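Local coordinates for CrtC domain-containing protein (Fusarium vanettenii 77-13-4, PDB 7A0Q) that probably hydrates the isoflavonoid phytoalexin kievitone, and contains two lipocalin-like regions, at residues Y100-T105 / Q306-E311. Residues are numbered along the deposited sequence; the frame is centred on the assembly and turned at random.
Sequences YHQYVT and QELVGE
Y100-T105 and Q306-E311 run side by side in the same sense, their end-to-end directions 19° apart, and Y100, Q102 and V104 meet Q306, L308 and G310 in turn. The CA atoms of Q102 and L308, and of V104 and G310, are each 5.9 Å apart, those of Y100 and Q306 wider at 7.1 Å. No backbone hydrogen bond joins the segments: the side chains of Y100, Q102 and V104 lie mainly against the backbone of 306-310, where the barrel strand gives way to a loop. The Y100 ring, its CG anti to the backbone N (chi1 172°), lies against the backbone of Q306, whose CA sits over one face at 3.8 Å from the ring centroid, a CH-pi contact offset toward the rim. Beyond it, Y100 OH meets the branch tip L308 CD2 at 3.6 Å. The same methyl also packs on Q102 CB.

Q102 supplies the direct hydrogen bond of the contact. Its CG, set by chi1 (54°) between the backbone N and the carbonyl carbon, is 3.3 Å from E307 O; the bend at chi2 then turns CD, and with it the amide, toward V309. V309 N donates to Q102 OE1 at 3.0 Å; the bond is nearly straight at the hydrogen, but the donor stands well above the carbonyl plane. One water donates to both Q102 OE1 and V309 O, so OE1 accepts two bonds and the bridge reinforces the link. Farther on, V104 turns CG2 onto the backbone, 3.4 Å from V309 O.

Thus the contact joins the CrtC N-terminal lipocalin region to the lipocalin-like barrel. Behind it, E307 turns its carboxylate back into its own domain, bonding S276, Y283 and A277, while Q306 OE1 accepts from F321 N. Strand 100-107 pairs with strand 86-94, whose S91, L93 and R89 meet Y100, Q306 and L308, and strand 295-308 pairs with strand 317-328 in the barrel.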
ATOM      1  N   TYR A 100      10.582   1.530  15.105  1.00 25.27           N
ATOM      2  CA  TYR A 100      10.067   2.096  13.865  1.00 21.75           C
ATOM      3  C   TYR A 100      10.957   3.244  13.418  1.00 24.33           C
ATOM      4  O   TYR A 100      11.329   4.095  14.231  1.00 25.13           O
ATOM      5  CB  TYR A 100       8.625   2.569  14.072  1.00 25.00           C
ATOM      6  CG  TYR A 100       8.004   3.350  12.930  1.00 22.66           C
ATOM      7  CD1 TYR A 100       7.498   2.701  11.808  1.00 22.99           C
ATOM      8  CD2 TYR A 100       7.879   4.738  12.996  1.00 22.68           C
ATOM      9  CE1 TYR A 100       6.902   3.413  10.777  1.00 20.07           C
ATOM     10  CE2 TYR A 100       7.285   5.461  11.965  1.00 22.98           C
ATOM     11  CZ  TYR A 100       6.803   4.794  10.856  1.00 21.95           C
ATOM     12  OH  TYR A 100       6.218   5.502   9.824  1.00 20.63           O
ATOM     13  N   HIS A 101      11.302   3.260  12.132  1.00 22.10           N
ATOM     14  CA  HIS A 101      12.086   4.336  11.543  1.00 20.78           C
ATOM     15  C   HIS A 101      11.445   4.753  10.231  1.00 22.87           C
ATOM     16  O   HIS A 101      10.928   3.908   9.496  1.00 20.87           O
ATOM     17  CB  HIS A 101      13.527   3.903  11.303  1.00 23.16           C
ATOM     18  CG  HIS A 101      14.253   3.548  12.563  1.00 28.39           C
ATOM     19  ND1 HIS A 101      14.820   4.498  13.385  1.00 29.83           N
ATOM     20  CD2 HIS A 101      14.465   2.354  13.163  1.00 28.07           C
ATOM     21  CE1 HIS A 101      15.369   3.901  14.427  1.00 28.76           C
ATOM     22  NE2 HIS A 101      15.166   2.601  14.318  1.00 29.31           N
ATOM     23  N   GLN A 102      11.488   6.052   9.940  1.00 22.07           N
ATOM     24  CA  GLN A 102      10.882   6.575   8.724  1.00 18.61           C
ATOM     25  C   GLN A 102      11.619   7.825   8.276  1.00 20.06           C
ATOM     26  O   GLN A 102      12.276   8.504   9.070  1.00 21.47           O
ATOM     27  CB  GLN A 102       9.396   6.903   8.923  1.00 19.97           C
ATOM     28  CG  GLN A 102       9.084   7.846  10.093  1.00 19.67           C
ATOM     29  CD  GLN A 102       9.326   9.317   9.784  1.00 24.06           C
ATOM     30  OE1 GLN A 102       9.092   9.783   8.669  1.00 22.17           O
ATOM     31  NE2 GLN A 102       9.804  10.055  10.784  1.00 26.68           N
ATOM     32  N   TYR A 103      11.468   8.141   6.994  1.00 18.46           N
ATOM     33  CA  TYR A 103      11.911   9.429   6.479  1.00 18.08           C
ATOM     34  C   TYR A 103      11.143   9.759   5.210  1.00 20.41           C
ATOM     35  O   TYR A 103      10.549   8.883   4.572  1.00 17.94           O
ATOM     36  CB  TYR A 103      13.420   9.446   6.203  1.00 20.55           C
ATOM     37  CG  TYR A 103      13.825   8.683   4.958  1.00 17.70           C
ATOM     38  CD1 TYR A 103      14.031   7.310   5.005  1.00 18.94           C
ATOM     39  CD2 TYR A 103      14.001   9.331   3.746  1.00 21.69           C
ATOM     40  CE1 TYR A 103      14.406   6.607   3.882  1.00 18.00           C
ATOM     41  CE2 TYR A 103      14.383   8.633   2.608  1.00 23.80           C
ATOM     42  CZ  TYR A 103      14.581   7.271   2.686  1.00 18.66           C
ATOM     43  OH  TYR A 103      14.956   6.561   1.567  1.00 20.37           O
ATOM     44  N   VAL A 104      11.169  11.043   4.864  1.00 19.51           N
ATOM     45  CA  VAL A 104      10.638  11.578   3.614  1.00 19.25           C
ATOM     46  C   VAL A 104      11.729  12.455   3.023  1.00 24.69           C
ATOM     47  O   VAL A 104      12.264  13.327   3.718  1.00 24.83           O
ATOM     48  CB  VAL A 104       9.355  12.409   3.831  1.00 18.83           C
ATOM     49  CG1 VAL A 104       8.797  12.900   2.491  1.00 18.37           C
ATOM     50  CG2 VAL A 104       8.299  11.643   4.629  1.00 19.62           C
ATOM     51  N   THR A 105      12.076  12.225   1.760  1.00 19.52           N
ATOM     52  CA  THR A 105      13.088  13.034   1.087  1.00 19.93           C
ATOM     53  C   THR A 105      12.503  13.621  -0.192  1.00 25.03           C
ATOM     54  O   THR A 105      11.848  12.919  -0.971  1.00 20.52           O
ATOM     55  CB  THR A 105      14.376  12.219   0.829  1.00 20.94           C
ATOM     56  OG1 THR A 105      15.403  13.086   0.334  1.00 25.34           O
ATOM     57  CG2 THR A 105      14.147  11.084  -0.159  1.00 21.25           C
ATOM     58  N   GLN A 306       3.340   5.174  13.626  1.00 20.81           N
ATOM     59  CA  GLN A 306       3.678   4.657  12.297  1.00 22.09           C
ATOM     60  C   GLN A 306       3.430   5.742  11.254  1.00 20.76           C
ATOM     61  O   GLN A 306       2.837   5.505  10.199  1.00 20.96           O
ATOM     62  CB  GLN A 306       2.890   3.390  11.963  1.00 20.68           C
ATOM     63  CG  GLN A 306       3.011   2.278  12.999  1.00 21.10           C
ATOM     64  CD  GLN A 306       2.379   0.982  12.540  1.00 21.35           C
ATOM     65  OE1 GLN A 306       2.906   0.301  11.668  1.00 20.64           O
ATOM     66  NE2 GLN A 306       1.227   0.643  13.115  1.00 20.16           N
ATOM     67  N   GLU A 307       3.900   6.958  11.545  1.00 19.49           N
ATOM     68  CA  GLU A 307       3.655   8.126  10.707  1.00 18.25           C
ATOM     69  C   GLU A 307       4.902   8.516   9.921  1.00 21.57           C
ATOM     70  O   GLU A 307       5.966   8.762  10.505  1.00 21.10           O
ATOM     71  CB  GLU A 307       3.190   9.312  11.551  1.00 17.83           C
ATOM     72  CG  GLU A 307       2.861  10.527  10.704  1.00 20.77           C
ATOM     73  CD  GLU A 307       2.582  11.759  11.546  1.00 21.73           C
ATOM     74  OE1 GLU A 307       3.218  11.907  12.614  1.00 25.69           O
ATOM     75  OE2 GLU A 307       1.733  12.568  11.128  1.00 22.14           O
ATOM     76  N   LEU A 308       4.761   8.585   8.599  1.00 19.00           N
ATOM     77  CA  LEU A 308       5.752   9.216   7.738  1.00 19.58           C
ATOM     78  C   LEU A 308       5.565  10.724   7.828  1.00 22.30           C
ATOM     79  O   LEU A 308       4.502  11.235   7.467  1.00 19.95           O
ATOM     80  CB  LEU A 308       5.580   8.743   6.294  1.00 21.27           C
ATOM     81  CG  LEU A 308       5.501   7.230   6.065  1.00 21.15           C
ATOM     82  CD1 LEU A 308       5.204   6.903   4.617  1.00 23.27           C
ATOM     83  CD2 LEU A 308       6.803   6.608   6.461  1.00 21.43           C
ATOM     84  N   VAL A 309       6.584  11.437   8.302  1.00 23.34           N
ATOM     85  CA  VAL A 309       6.452  12.849   8.652  1.00 23.84           C
ATOM     86  C   VAL A 309       7.047  13.699   7.541  1.00 20.01           C
ATOM     87  O   VAL A 309       8.265  13.710   7.328  1.00 24.72           O
ATOM     88  CB  VAL A 309       7.120  13.165   9.992  1.00 20.64           C
ATOM     89  CG1 VAL A 309       6.963  14.650  10.296  1.00 25.39           C
ATOM     90  CG2 VAL A 309       6.517  12.317  11.090  1.00 21.05           C
ATOM     91  N   GLY A 310       6.190  14.446   6.850  1.00 20.43           N
ATOM     92  CA  GLY A 310       6.617  15.329   5.792  1.00 23.02           C
ATOM     93  C   GLY A 310       6.614  16.779   6.246  1.00 26.15           C
ATOM     94  O   GLY A 310       6.307  17.105   7.388  1.00 28.44           O
ATOM     95  N   GLU A 311       6.963  17.653   5.309  1.00 25.84           N
ATOM     96  CA  GLU A 311       6.931  19.084   5.568  1.00 29.19           C
ATOM     97  C   GLU A 311       5.563  19.702   5.312  1.00 34.43           C
ATOM     98  O   GLU A 311       5.286  20.791   5.824  1.00 36.44           O
ATOM     99  CB  GLU A 311       7.998  19.785   4.721  1.00 30.60           C
ATOM    100  CG  GLU A 311       9.412  19.300   5.038  1.00 37.12           C
ATOM    101  CD  GLU A 311      10.500  20.122   4.367  1.00 50.46           C
ATOM    102  OE1 GLU A 311      10.640  20.040   3.125  1.00 48.54           O
ATOM    103  OE2 GLU A 311      11.221  20.847   5.088  1.00 56.93           O
TER
HETATM  104  O   HOH W   1      10.282  12.309   8.129  1.00 26.89           O